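Local coordinates for protein putative dimetal phosphatase (PDB 2NXF) that probably hydrolyses ADP-ribose and CDP-alcohols such as CDP-choline, using a dinuclear metal centre of the calcineurin-like phosphoesterase type, at residues E221-F226 against H255-C260. Residues are numbered along the deposited sequence; the frame is centred on the assembly and turned at random.
Sequences ERVLIF and HQSVLC
Val223 and Val258 form a parallel beta bridge, as do Leu224 and Cys260, where strands 222-227 and 258-263 lie side by side in the second sheet of the calcineurin-like fold. Helix 245-253 links the two strands, making a beta-alpha-beta unit, and strand 222-227 leads on to the zinc ligand His228. Val223 and Leu224 are consecutive, but they pair with Val258 and Cys260, so the extra residue Leu259 makes a beta bulge. Val223 O accepts from both the bulged Leu259 and the residue after it: Leu259 N donates to Val223 O at 2.8 Å with an N-H...O angle of 164°, and Cys260 N reaches Val223 O in a weak bond of 3.5 Å. Flanking this, Val223 N donates a hydrogen bond to Ser257 O at 2.7 Å and Ile225 N one to Cys260 O at 3.0 Å.

On the face carrying Leu224 and Cys260, the sulphur occupies the position between backbone N and carbonyl carbon (chi1 58°), and Cys260 SG meets Leu224 CG at 3.7 Å. Leu224 and Leu259 run side by side, pointing the same way; Leu224 CD1 lies 4.1 Å from Leu259 CD2. An alanine in place of Leu224 would probably leave Leu259 CD2 without its apolar partner, Cys260 SG with only CB beside it, and a gap toward Phe8 and Phe144. Val223 and Val258 share the other face; at the entry to the strand, Ser257 CB lies 3.9 Å from Val223 CG2, while Ser257 OG bonds to Asp217 of helix 203-219.

Main-chain bonds therefore hold the register through the bulge, one carbonyl taking a strong and a weak donor, while apolar side chains pack beside it.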
loop_
_atom_site.group_PDB
_atom_site.type_symbol
_atom_site.label_atom_id
_atom_site.label_comp_id
_atom_site.label_asym_id
_atom_site.label_seq_id
_atom_site.Cartn_x
_atom_site.Cartn_y
_atom_site.Cartn_z
ATOM N N GLU A 221 17.512 -11.544 9.381
ATOM C CA GLU A 221 16.505 -11.553 8.327
ATOM C C GLU A 221 16.564 -10.270 7.518
ATOM O O GLU A 221 17.026 -9.228 8.017
ATOM C CB GLU A 221 15.103 -11.712 8.930
ATOM C CG GLU A 221 14.853 -13.092 9.481
ATOM C CD GLU A 221 13.530 -13.191 10.221
ATOM O OE1 GLU A 221 12.889 -12.144 10.486
ATOM O OE2 GLU A 221 13.152 -14.339 10.547
ATOM N N ARG A 222 16.072 -10.353 6.281
ATOM C CA ARG A 222 15.831 -9.180 5.435
ATOM C C ARG A 222 14.340 -8.943 5.417
ATOM O O ARG A 222 13.562 -9.852 5.108
ATOM C CB ARG A 222 16.299 -9.430 4.001
ATOM C CG ARG A 222 17.724 -9.920 3.899
ATOM C CD ARG A 222 18.687 -8.799 4.072
ATOM N NE ARG A 222 20.080 -9.246 3.958
ATOM C CZ ARG A 222 21.119 -8.424 4.029
ATOM N NH1 ARG A 222 20.913 -7.117 4.179
ATOM N NH2 ARG A 222 22.355 -8.904 3.937
ATOM N N VAL A 223 13.941 -7.716 5.740
ATOM C CA VAL A 223 12.520 -7.415 5.930
ATOM C C VAL A 223 11.976 -6.499 4.840
ATOM O O VAL A 223 12.557 -5.447 4.552
ATOM C CB VAL A 223 12.250 -6.763 7.301
ATOM C CG1 VAL A 223 10.731 -6.597 7.531
ATOM C CG2 VAL A 223 12.865 -7.617 8.417
ATOM N N LEU A 224 10.856 -6.906 4.252
ATOM C CA LEU A 224 10.163 -6.098 3.277
ATOM C C LEU A 224 8.883 -5.617 3.942
ATOM O O LEU A 224 8.102 -6.431 4.457
ATOM C CB LEU A 224 9.790 -6.929 2.044
ATOM C CG LEU A 224 10.959 -7.488 1.205
ATOM C CD1 LEU A 224 11.544 -8.800 1.796
ATOM C CD2 LEU A 224 10.438 -7.760 -0.191
ATOM N N ILE A 225 8.639 -4.310 3.858
ATOM C CA ILE A 225 7.516 -3.674 4.544
ATOM C C ILE A 225 6.598 -3.073 3.505
ATOM O O ILE A 225 7.078 -2.426 2.560
ATOM C CB ILE A 225 8.037 -2.596 5.507
ATOM C CG1 ILE A 225 9.001 -3.242 6.523
ATOM C CG2 ILE A 225 6.876 -1.895 6.263
ATOM C CD1 ILE A 225 9.781 -2.219 7.309
ATOM N N PHE A 226 5.295 -3.294 3.673
ATOM C CA PHE A 226 4.304 -2.886 2.678
ATOM C C PHE A 226 3.289 -1.992 3.364
ATOM O O PHE A 226 2.829 -2.306 4.469
ATOM C CB PHE A 226 3.579 -4.109 2.111
ATOM C CG PHE A 226 4.492 -5.086 1.417
ATOM C CD1 PHE A 226 4.736 -4.991 0.059
ATOM C CD2 PHE A 226 5.133 -6.105 2.149
ATOM C CE1 PHE A 226 5.586 -5.911 -0.578
ATOM C CE2 PHE A 226 5.986 -7.012 1.507
ATOM C CZ PHE A 226 6.207 -6.913 0.152
ATOM N N HIS A 255 17.163 0.049 12.196
ATOM C CA HIS A 255 17.240 -1.391 11.958
ATOM C C HIS A 255 17.868 -1.769 10.625
ATOM O O HIS A 255 17.298 -1.485 9.559
ATOM C CB HIS A 255 15.838 -1.999 12.051
ATOM C CG HIS A 255 15.213 -1.832 13.398
ATOM N ND1 HIS A 255 15.587 -2.589 14.485
ATOM C CD2 HIS A 255 14.245 -0.990 13.837
ATOM C CE1 HIS A 255 14.884 -2.215 15.542
ATOM N NE2 HIS A 255 14.052 -1.257 15.169
ATOM N N GLN A 256 19.008 -2.465 10.707
ATOM C CA GLN A 256 19.695 -2.932 9.503
ATOM C C GLN A 256 18.939 -4.013 8.726
ATOM O O GLN A 256 19.228 -4.246 7.539
ATOM C CB GLN A 256 21.138 -3.362 9.807
ATOM C CG GLN A 256 22.068 -2.170 10.021
ATOM C CD GLN A 256 23.443 -2.350 9.385
ATOM O OE1 GLN A 256 24.448 -2.453 10.087
ATOM N NE2 GLN A 256 23.489 -2.383 8.047
ATOM N N SER A 257 17.959 -4.650 9.366
ATOM C CA SER A 257 17.177 -5.701 8.705
ATOM C C SER A 257 16.235 -5.186 7.619
ATOM O O SER A 257 15.765 -5.961 6.795
ATOM C CB SER A 257 16.367 -6.514 9.721
ATOM O OG SER A 257 15.510 -5.666 10.449
ATOM N N VAL A 258 15.941 -3.885 7.616
ATOM C CA VAL A 258 15.025 -3.332 6.623
ATOM C C VAL A 258 15.666 -3.403 5.226
ATOM O O VAL A 258 16.755 -2.860 4.999
ATOM C CB VAL A 258 14.667 -1.879 6.948
ATOM C CG1 VAL A 258 13.751 -1.294 5.861
ATOM C CG2 VAL A 258 14.038 -1.772 8.365
ATOM N N LEU A 259 14.977 -4.078 4.312
ATOM C CA LEU A 259 15.442 -4.189 2.940
ATOM C C LEU A 259 14.770 -3.101 2.125
ATOM O O LEU A 259 15.441 -2.287 1.483
ATOM C CB LEU A 259 15.154 -5.582 2.370
ATOM C CG LEU A 259 15.490 -5.798 0.887
ATOM C CD1 LEU A 259 16.976 -5.568 0.570
ATOM C CD2 LEU A 259 15.018 -7.189 0.462
ATOM N N CYS A 260 13.439 -3.067 2.175
ATOM C CA CYS A 260 12.712 -2.062 1.405
ATOM C C CYS A 260 11.364 -1.765 2.030
ATOM O O CYS A 260 10.825 -2.563 2.814
ATOM C CB CYS A 260 12.544 -2.523 -0.037
ATOM S SG CYS A 260 11.677 -4.101 -0.213
HETATM O O HOH W 1 18.423 -5.621 4.685
#